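Local coordinates for protein eukaryotic translation initiation factor 4E type 5 (Leishmania major, PDB 7KCJ) that probably binds the 7-methylguanosine cap of mRNA and acts as a translation initiation factor, at residues S97-A111 with K179-F193. Numbering follows the deposited sequence.
Sequences SRIMINLLKPPTTDA and KGLAANSYNIAEASF
The ring of F193 takes S97 CA over one face, while its CZ meets S97 O at 3.4 Å; it also meets the Y90 ring, and the W158 ring edge-to-face. The R98 guanidinium, its plane 44° from the F193 ring, has F193 O over one face and S192 O near its edge. At the far end of the contact, S185 OG lies in the plane of the Y186 ring, at its edge, and T108 CG2 packs obliquely against that ring. R98 NE bonds S192 O at 2.9 Å from above the carbonyl plane, and NH1 forms a salt bridge with E156; together they fix the group's rotation. With CG of R98 flanked by both backbone N and C (chi1 69°), the extended chain reaches across toward the backbone of S192 and F193. N102 and N187 turn their amides 45° apart; N102 ND2 donates to N187 OD1 at 2.9 Å, while R154 NE holds N102 OD1. On the other sheet face, the CG2 methyls of I99 and I188 meet at 3.9 Å. Beyond the strands, T108 OG1 lies 2.7 Å from S185 OG, and K179 NZ bonds A111 O at 2.8 Å. Alternating hydrogen-bonded and non-hydrogen-bonded pairs join 186-191 antiparallel to 97-103, as the outermost strand on that side of the curved, helix-backed eIF4E sheet.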
ATOM      1  N   SER A  97       5.904   5.707  11.394  1.00 38.38           N
ATOM      2  CA  SER A  97       6.349   6.481  10.243  1.00 37.68           C
ATOM      3  C   SER A  97       6.007   5.712   8.941  1.00 38.42           C
ATOM      4  O   SER A  97       5.315   4.686   9.005  1.00 38.01           O
ATOM      5  CB  SER A  97       7.828   6.845  10.352  1.00 37.09           C
ATOM      6  OG  SER A  97       8.677   5.708  10.361  1.00 38.76           O
ATOM      7  N   ARG A  98       6.430   6.223   7.767  1.00 38.45           N
ATOM      8  CA  ARG A  98       6.075   5.573   6.517  1.00 38.75           C
ATOM      9  C   ARG A  98       7.219   5.435   5.529  1.00 37.80           C
ATOM     10  O   ARG A  98       8.218   6.149   5.616  1.00 37.14           O
ATOM     11  CB  ARG A  98       4.877   6.289   5.878  1.00 41.35           C
ATOM     12  CG  ARG A  98       5.204   7.673   5.379  1.00 46.95           C
ATOM     13  CD  ARG A  98       3.958   8.473   5.058  1.00 51.15           C
ATOM     14  NE  ARG A  98       4.303   9.860   4.761  1.00 55.80           N
ATOM     15  CZ  ARG A  98       3.751  10.587   3.795  1.00 59.51           C
ATOM     16  NH1 ARG A  98       2.817  10.061   3.009  1.00 58.84           N
ATOM     17  NH2 ARG A  98       4.144  11.835   3.590  1.00 60.56           N
ATOM     18  N   ILE A  99       7.067   4.484   4.594  1.00 37.51           N
ATOM     19  CA  ILE A  99       8.023   4.252   3.518  1.00 37.85           C
ATOM     20  C   ILE A  99       7.260   4.367   2.205  1.00 38.47           C
ATOM     21  O   ILE A  99       6.226   3.719   2.037  1.00 38.75           O
ATOM     22  CB  ILE A  99       8.735   2.872   3.663  1.00 38.06           C
ATOM     23  CG1 ILE A  99       9.690   2.861   4.859  1.00 38.52           C
ATOM     24  CG2 ILE A  99       9.473   2.497   2.386  1.00 38.51           C
ATOM     25  CD1 ILE A  99      10.163   1.493   5.227  1.00 39.30           C
ATOM     26  N   MET A 100       7.722   5.234   1.295  1.00 38.69           N
ATOM     27  CA  MET A 100       7.089   5.378  -0.017  1.00 38.93           C
ATOM     28  C   MET A 100       7.963   4.736  -1.050  1.00 37.81           C
ATOM     29  O   MET A 100       9.165   4.992  -1.085  1.00 37.30           O
ATOM     30  CB  MET A 100       6.877   6.848  -0.417  1.00 41.19           C
ATOM     31  CG  MET A 100       6.310   7.716   0.663  1.00 46.68           C
ATOM     32  SD  MET A 100       4.775   7.278   1.424  1.00 61.56           S
ATOM     33  CE  MET A 100       3.654   7.995   0.206  1.00 62.81           C
ATOM     34  N   ILE A 101       7.376   3.872  -1.867  1.00 37.08           N
ATOM     35  CA  ILE A 101       8.074   3.204  -2.959  1.00 36.65           C
ATOM     36  C   ILE A 101       7.361   3.573  -4.256  1.00 35.57           C
ATOM     37  O   ILE A 101       6.208   3.173  -4.446  1.00 35.38           O
ATOM     38  CB  ILE A 101       8.062   1.671  -2.749  1.00 37.36           C
ATOM     39  CG1 ILE A 101       8.685   1.283  -1.401  1.00 38.52           C
ATOM     40  CG2 ILE A 101       8.772   0.950  -3.885  1.00 37.69           C
ATOM     41  CD1 ILE A 101       8.072   0.149  -0.799  1.00 39.84           C
ATOM     42  N   ASN A 102       8.023   4.324  -5.142  1.00 34.20           N
ATOM     43  CA  ASN A 102       7.436   4.659  -6.450  1.00 33.86           C
ATOM     44  C   ASN A 102       7.935   3.676  -7.496  1.00 33.55           C
ATOM     45  O   ASN A 102       9.137   3.469  -7.602  1.00 33.37           O
ATOM     46  CB  ASN A 102       7.787   6.071  -6.871  1.00 34.99           C
ATOM     47  CG  ASN A 102       7.155   7.102  -5.970  1.00 39.37           C
ATOM     48  OD1 ASN A 102       5.976   7.432  -6.123  1.00 41.46           O
ATOM     49  ND2 ASN A 102       7.914   7.619  -5.018  1.00 40.78           N
ATOM     50  N   LEU A 103       7.022   3.036  -8.229  1.00 32.52           N
ATOM     51  CA  LEU A 103       7.378   2.030  -9.224  1.00 32.49           C
ATOM     52  C   LEU A 103       6.987   2.621 -10.564  1.00 33.87           C
ATOM     53  O   LEU A 103       5.804   2.818 -10.805  1.00 34.33           O
ATOM     54  CB  LEU A 103       6.602   0.730  -8.943  1.00 31.54           C
ATOM     55  CG  LEU A 103       6.797   0.142  -7.562  1.00 31.29           C
ATOM     56  CD1 LEU A 103       5.815  -1.018  -7.297  1.00 31.73           C
ATOM     57  CD2 LEU A 103       8.278  -0.277  -7.346  1.00 31.14           C
ATOM     58  N   LEU A 104       7.967   2.955 -11.409  1.00 33.98           N
ATOM     59  CA  LEU A 104       7.716   3.649 -12.664  1.00 35.16           C
ATOM     60  C   LEU A 104       7.188   2.816 -13.831  1.00 36.52           C
ATOM     61  O   LEU A 104       6.341   3.311 -14.566  1.00 37.09           O
ATOM     62  CB  LEU A 104       8.990   4.391 -13.142  1.00 35.48           C
ATOM     63  CG  LEU A 104       9.674   5.410 -12.210  1.00 36.93           C
ATOM     64  CD1 LEU A 104      10.630   6.280 -12.987  1.00 37.41           C
ATOM     65  CD2 LEU A 104       8.685   6.320 -11.536  1.00 37.53           C
ATOM     66  N   LYS A 105       7.737   1.621 -14.079  1.00 36.61           N
ATOM     67  CA  LYS A 105       7.366   0.857 -15.277  1.00 37.18           C
ATOM     68  C   LYS A 105       7.622  -0.649 -15.160  1.00 37.97           C
ATOM     69  O   LYS A 105       8.392  -1.060 -14.304  1.00 38.86           O
ATOM     70  CB  LYS A 105       8.183   1.422 -16.457  1.00 38.39           C
ATOM     71  CG  LYS A 105       9.683   1.331 -16.240  1.00 42.60           C
ATOM     72  CD  LYS A 105      10.450   1.912 -17.405  1.00 46.87           C
ATOM     73  CE  LYS A 105      11.876   2.212 -17.032  1.00 50.07           C
ATOM     74  NZ  LYS A 105      12.652   2.744 -18.178  1.00 52.03           N
ATOM     75  N   PRO A 106       7.010  -1.497 -16.015  1.00 38.20           N
ATOM     76  CA  PRO A 106       7.317  -2.934 -15.951  1.00 38.32           C
ATOM     77  C   PRO A 106       8.755  -3.217 -16.355  1.00 38.22           C
ATOM     78  O   PRO A 106       9.345  -2.465 -17.139  1.00 38.32           O
ATOM     79  CB  PRO A 106       6.354  -3.547 -16.971  1.00 39.37           C
ATOM     80  CG  PRO A 106       6.053  -2.438 -17.928  1.00 39.70           C
ATOM     81  CD  PRO A 106       6.043  -1.196 -17.094  1.00 37.73           C
ATOM     82  N   PRO A 107       9.336  -4.326 -15.855  1.00 37.46           N
ATOM     83  CA  PRO A 107       8.766  -5.292 -14.898  1.00 36.70           C
ATOM     84  C   PRO A 107       8.820  -4.851 -13.427  1.00 35.95           C
ATOM     85  O   PRO A 107       8.305  -5.554 -12.570  1.00 36.71           O
ATOM     86  CB  PRO A 107       9.613  -6.542 -15.144  1.00 37.28           C
ATOM     87  CG  PRO A 107      10.965  -6.007 -15.546  1.00 37.68           C
ATOM     88  CD  PRO A 107      10.719  -4.676 -16.228  1.00 36.67           C
ATOM     89  N   THR A 108       9.424  -3.688 -13.141  1.00 34.78           N
ATOM     90  CA  THR A 108       9.563  -3.163 -11.772  1.00 33.65           C
ATOM     91  C   THR A 108       8.225  -3.001 -11.041  1.00 33.07           C
ATOM     92  O   THR A 108       8.127  -3.334  -9.860  1.00 32.70           O
ATOM     93  CB  THR A 108      10.382  -1.869 -11.793  1.00 33.62           C
ATOM     94  OG1 THR A 108      11.664  -2.127 -12.387  1.00 33.90           O
ATOM     95  CG2 THR A 108      10.535  -1.268 -10.420  1.00 34.06           C
ATOM     96  N   THR A 109       7.208  -2.504 -11.716  1.00 32.96           N
ATOM     97  CA  THR A 109       5.889  -2.330 -11.113  1.00 33.78           C
ATOM     98  C   THR A 109       5.330  -3.670 -10.591  1.00 34.52           C
ATOM     99  O   THR A 109       4.956  -3.777  -9.422  1.00 33.86           O
ATOM    100  CB  THR A 109       4.943  -1.696 -12.138  1.00 35.51           C
ATOM    101  OG1 THR A 109       5.079  -2.396 -13.383  1.00 36.60           O
ATOM    102  CG2 THR A 109       5.216  -0.225 -12.342  1.00 35.85           C
ATOM    103  N   ASP A 110       5.414  -4.711 -11.417  1.00 35.46           N
ATOM    104  CA  ASP A 110       4.885  -6.011 -11.041  1.00 36.58           C
ATOM    105  C   ASP A 110       5.722  -6.655  -9.949  1.00 36.66           C
ATOM    106  O   ASP A 110       5.185  -6.946  -8.877  1.00 37.52           O
ATOM    107  CB  ASP A 110       4.746  -6.914 -12.271  1.00 39.99           C
ATOM    108  CG  ASP A 110       3.693  -6.430 -13.242  1.00 48.18           C
ATOM    109  OD1 ASP A 110       2.541  -6.217 -12.809  1.00 49.66           O
ATOM    110  OD2 ASP A 110       4.019  -6.270 -14.432  1.00 52.51           O
ATOM    111  N   ALA A 111       7.040  -6.814 -10.186  1.00 35.47           N
ATOM    112  CA  ALA A 111       7.960  -7.429  -9.241  1.00 35.36           C
ATOM    113  C   ALA A 111       8.051  -6.685  -7.906  1.00 35.17           C
ATOM    114  O   ALA A 111       8.131  -7.312  -6.845  1.00 35.48           O
ATOM    115  CB  ALA A 111       9.342  -7.549  -9.875  1.00 35.79           C
ATOM    116  N   LYS A 179      16.570  -8.462  -7.541  1.00 34.06           N
ATOM    117  CA  LYS A 179      15.642  -8.807  -8.615  1.00 34.58           C
ATOM    118  C   LYS A 179      16.146  -8.358 -10.023  1.00 35.22           C
ATOM    119  O   LYS A 179      15.464  -8.588 -11.016  1.00 36.30           O
ATOM    120  CB  LYS A 179      14.231  -8.252  -8.317  1.00 36.04           C
ATOM    121  CG  LYS A 179      13.476  -9.064  -7.263  1.00 38.48           C
ATOM    122  CD  LYS A 179      11.982  -8.711  -7.209  1.00 43.24           C
ATOM    123  CE  LYS A 179      11.151  -9.891  -6.763  1.00 49.11           C
ATOM    124  NZ  LYS A 179       9.687  -9.626  -6.847  1.00 53.72           N
ATOM    125  N   GLY A 180      17.318  -7.726 -10.100  1.00 34.59           N
ATOM    126  CA  GLY A 180      17.868  -7.233 -11.358  1.00 34.58           C
ATOM    127  C   GLY A 180      17.140  -6.003 -11.874  1.00 34.82           C
ATOM    128  O   GLY A 180      17.269  -5.648 -13.050  1.00 35.64           O
ATOM    129  N   LEU A 181      16.378  -5.330 -10.999  1.00 33.18           N
ATOM    130  CA  LEU A 181      15.604  -4.173 -11.393  1.00 33.06           C
ATOM    131  C   LEU A 181      16.473  -2.967 -11.634  1.00 33.11           C
ATOM    132  O   LEU A 181      17.501  -2.793 -10.971  1.00 32.80           O
ATOM    133  CB  LEU A 181      14.471  -3.904 -10.397  1.00 32.64           C
ATOM    134  CG  LEU A 181      13.529  -5.129 -10.199  1.00 33.91           C
ATOM    135  CD1 LEU A 181      12.515  -4.893  -9.093  1.00 34.35           C
ATOM    136  CD2 LEU A 181      12.863  -5.560 -11.504  1.00 33.72           C
ATOM    137  N   ALA A 182      16.091  -2.175 -12.644  1.00 32.43           N
ATOM    138  CA  ALA A 182      16.829  -0.999 -13.076  1.00 32.28           C
ATOM    139  C   ALA A 182      16.712   0.135 -12.076  1.00 32.24           C
ATOM    140  O   ALA A 182      15.602   0.428 -11.618  1.00 32.61           O
ATOM    141  CB  ALA A 182      16.313  -0.550 -14.434  1.00 32.65           C
ATOM    142  N   ALA A 183      17.840   0.776 -11.751  1.00 31.61           N
ATOM    143  CA  ALA A 183      17.946   1.896 -10.798  1.00 31.68           C
ATOM    144  C   ALA A 183      17.073   3.087 -11.158  1.00 30.69           C
ATOM    145  O   ALA A 183      16.544   3.743 -10.263  1.00 30.88           O
ATOM    146  CB  ALA A 183      19.395   2.350 -10.656  1.00 31.64           C
ATOM    147  N   ASN A 184      16.881   3.346 -12.451  1.00 29.68           N
ATOM    148  CA  ASN A 184      16.034   4.439 -12.914  1.00 29.49           C
ATOM    149  C   ASN A 184      14.536   4.119 -12.879  1.00 29.54           C
ATOM    150  O   ASN A 184      13.753   4.958 -13.291  1.00 30.59           O
ATOM    151  CB  ASN A 184      16.436   4.826 -14.351  1.00 31.51           C
ATOM    152  CG  ASN A 184      16.032   3.857 -15.447  1.00 35.64           C
ATOM    153  OD1 ASN A 184      15.387   2.828 -15.221  1.00 36.81           O
ATOM    154  ND2 ASN A 184      16.412   4.173 -16.676  1.00 37.19           N
ATOM    155  N   SER A 185      14.140   2.896 -12.512  1.00 28.85           N
ATOM    156  CA  SER A 185      12.744   2.455 -12.576  1.00 29.73           C
ATOM    157  C   SER A 185      11.962   2.513 -11.257  1.00 30.20           C
ATOM    158  O   SER A 185      10.768   2.175 -11.226  1.00 30.69           O
ATOM    159  CB  SER A 185      12.684   1.040 -13.134  1.00 30.96           C
ATOM    160  OG  SER A 185      13.227   0.123 -12.201  1.00 31.91           O
ATOM    161  N   TYR A 186      12.631   2.887 -10.167  1.00 29.58           N
ATOM    162  CA  TYR A 186      11.982   2.942  -8.861  1.00 30.00           C
ATOM    163  C   TYR A 186      12.749   3.794  -7.865  1.00 30.51           C
ATOM    164  O   TYR A 186      13.939   4.016  -8.028  1.00 29.42           O
ATOM    165  CB  TYR A 186      11.786   1.519  -8.271  1.00 29.94           C
ATOM    166  CG  TYR A 186      13.075   0.835  -7.847  1.00 30.39           C
ATOM    167  CD1 TYR A 186      13.844   0.122  -8.762  1.00 30.43           C
ATOM    168  CD2 TYR A 186      13.491   0.846  -6.528  1.00 30.90           C
ATOM    169  CE1 TYR A 186      15.023  -0.492  -8.390  1.00 31.08           C
ATOM    170  CE2 TYR A 186      14.666   0.209  -6.140  1.00 31.65           C
ATOM    171  CZ  TYR A 186      15.427  -0.454  -7.077  1.00 32.27           C
ATOM    172  OH  TYR A 186      16.564  -1.122  -6.717  1.00 33.62           O
ATOM    173  N   ASN A 187      12.091   4.189  -6.775  1.00 31.80           N
ATOM    174  CA  ASN A 187      12.756   4.881  -5.681  1.00 33.39           C
ATOM    175  C   ASN A 187      12.093   4.577  -4.342  1.00 33.53           C
ATOM    176  O   ASN A 187      10.877   4.333  -4.268  1.00 32.75           O
ATOM    177  CB  ASN A 187      12.907   6.380  -5.921  1.00 35.83           C
ATOM    178  CG  ASN A 187      11.612   7.062  -6.177  1.00 41.46           C
ATOM    179  OD1 ASN A 187      10.837   7.334  -5.238  1.00 44.63           O
ATOM    180  ND2 ASN A 187      11.344   7.355  -7.462  1.00 41.37           N
ATOM    181  N   ILE A 188      12.912   4.547  -3.285  1.00 34.00           N
ATOM    182  CA  ILE A 188      12.454   4.253  -1.948  1.00 35.39           C
ATOM    183  C   ILE A 188      12.781   5.438  -1.071  1.00 36.75           C
ATOM    184  O   ILE A 188      13.909   5.932  -1.087  1.00 37.09           O
ATOM    185  CB  ILE A 188      13.100   2.955  -1.396  1.00 36.51           C
ATOM    186  CG1 ILE A 188      12.797   1.764  -2.309  1.00 37.96           C
ATOM    187  CG2 ILE A 188      12.614   2.683   0.039  1.00 36.82           C
ATOM    188  CD1 ILE A 188      13.562   0.555  -2.020  1.00 39.79           C
ATOM    189  N   ALA A 189      11.799   5.903  -0.305  1.00 37.61           N
ATOM    190  CA  ALA A 189      12.002   7.031   0.583  1.00 39.21           C
ATOM    191  C   ALA A 189      11.383   6.763   1.949  1.00 40.19           C
ATOM    192  O   ALA A 189      10.356   6.100   2.043  1.00 40.64           O
ATOM    193  CB  ALA A 189      11.394   8.284  -0.025  1.00 39.45           C
ATOM    194  N   GLU A 190      12.012   7.264   3.004  1.00 40.40           N
ATOM    195  CA  GLU A 190      11.479   7.166   4.358  1.00 41.10           C
ATOM    196  C   GLU A 190      10.991   8.551   4.735  1.00 42.13           C
ATOM    197  O   GLU A 190      11.679   9.547   4.475  1.00 42.35           O
ATOM    198  CB  GLU A 190      12.560   6.732   5.345  1.00 42.21           C
ATOM    199  CG  GLU A 190      13.156   5.380   5.023  1.00 46.31           C
ATOM    200  CD  GLU A 190      14.378   5.086   5.866  1.00 52.50           C
ATOM    201  OE1 GLU A 190      14.218   4.897   7.095  1.00 53.21           O
ATOM    202  OE2 GLU A 190      15.496   5.071   5.304  1.00 54.63           O
ATOM    203  N   ALA A 191       9.820   8.631   5.347  1.00 42.54           N
ATOM    204  CA  ALA A 191       9.256   9.920   5.737  1.00 43.54           C
ATOM    205  C   ALA A 191       8.363   9.799   6.952  1.00 44.17           C
ATOM    206  O   ALA A 191       7.826   8.726   7.231  1.00 44.18           O
ATOM    207  CB  ALA A 191       8.466  10.521   4.569  1.00 43.79           C
ATOM    208  N   SER A 192       8.178  10.909   7.668  1.00 44.82           N
ATOM    209  CA  SER A 192       7.245  10.947   8.772  1.00 46.07           C
ATOM    210  C   SER A 192       5.818  11.008   8.182  1.00 47.08           C
ATOM    211  O   SER A 192       5.642  11.217   6.972  1.00 46.81           O
ATOM    212  CB  SER A 192       7.529  12.154   9.665  1.00 48.06           C
ATOM    213  OG  SER A 192       7.126  13.366   9.051  1.00 51.18           O
ATOM    214  N   PHE A 193       4.802  10.793   9.017  1.00 47.95           N
ATOM    215  CA  PHE A 193       3.417  10.853   8.556  1.00 49.73           C
ATOM    216  C   PHE A 193       3.029  12.255   8.043  1.00 52.29           C
ATOM    217  O   PHE A 193       2.334  12.345   7.027  1.00 53.01           O
ATOM    218  CB  PHE A 193       2.463  10.392   9.661  1.00 49.28           C
ATOM    219  CG  PHE A 193       2.505   8.905   9.896  1.00 49.12           C
ATOM    220  CD1 PHE A 193       2.495   8.019   8.835  1.00 49.78           C
ATOM    221  CD2 PHE A 193       2.555   8.399  11.169  1.00 49.11           C
ATOM    222  CE1 PHE A 193       2.502   6.658   9.055  1.00 50.21           C
ATOM    223  CE2 PHE A 193       2.567   7.039  11.383  1.00 49.66           C
ATOM    224  CZ  PHE A 193       2.536   6.176  10.328  1.00 49.50           C
TER
HETATM  225  O   HOH W   1      14.812   1.106 -17.168  1.00 41.58           O
HETATM  226  O   HOH W   2      13.590  -2.900 -14.446  1.00 34.99           O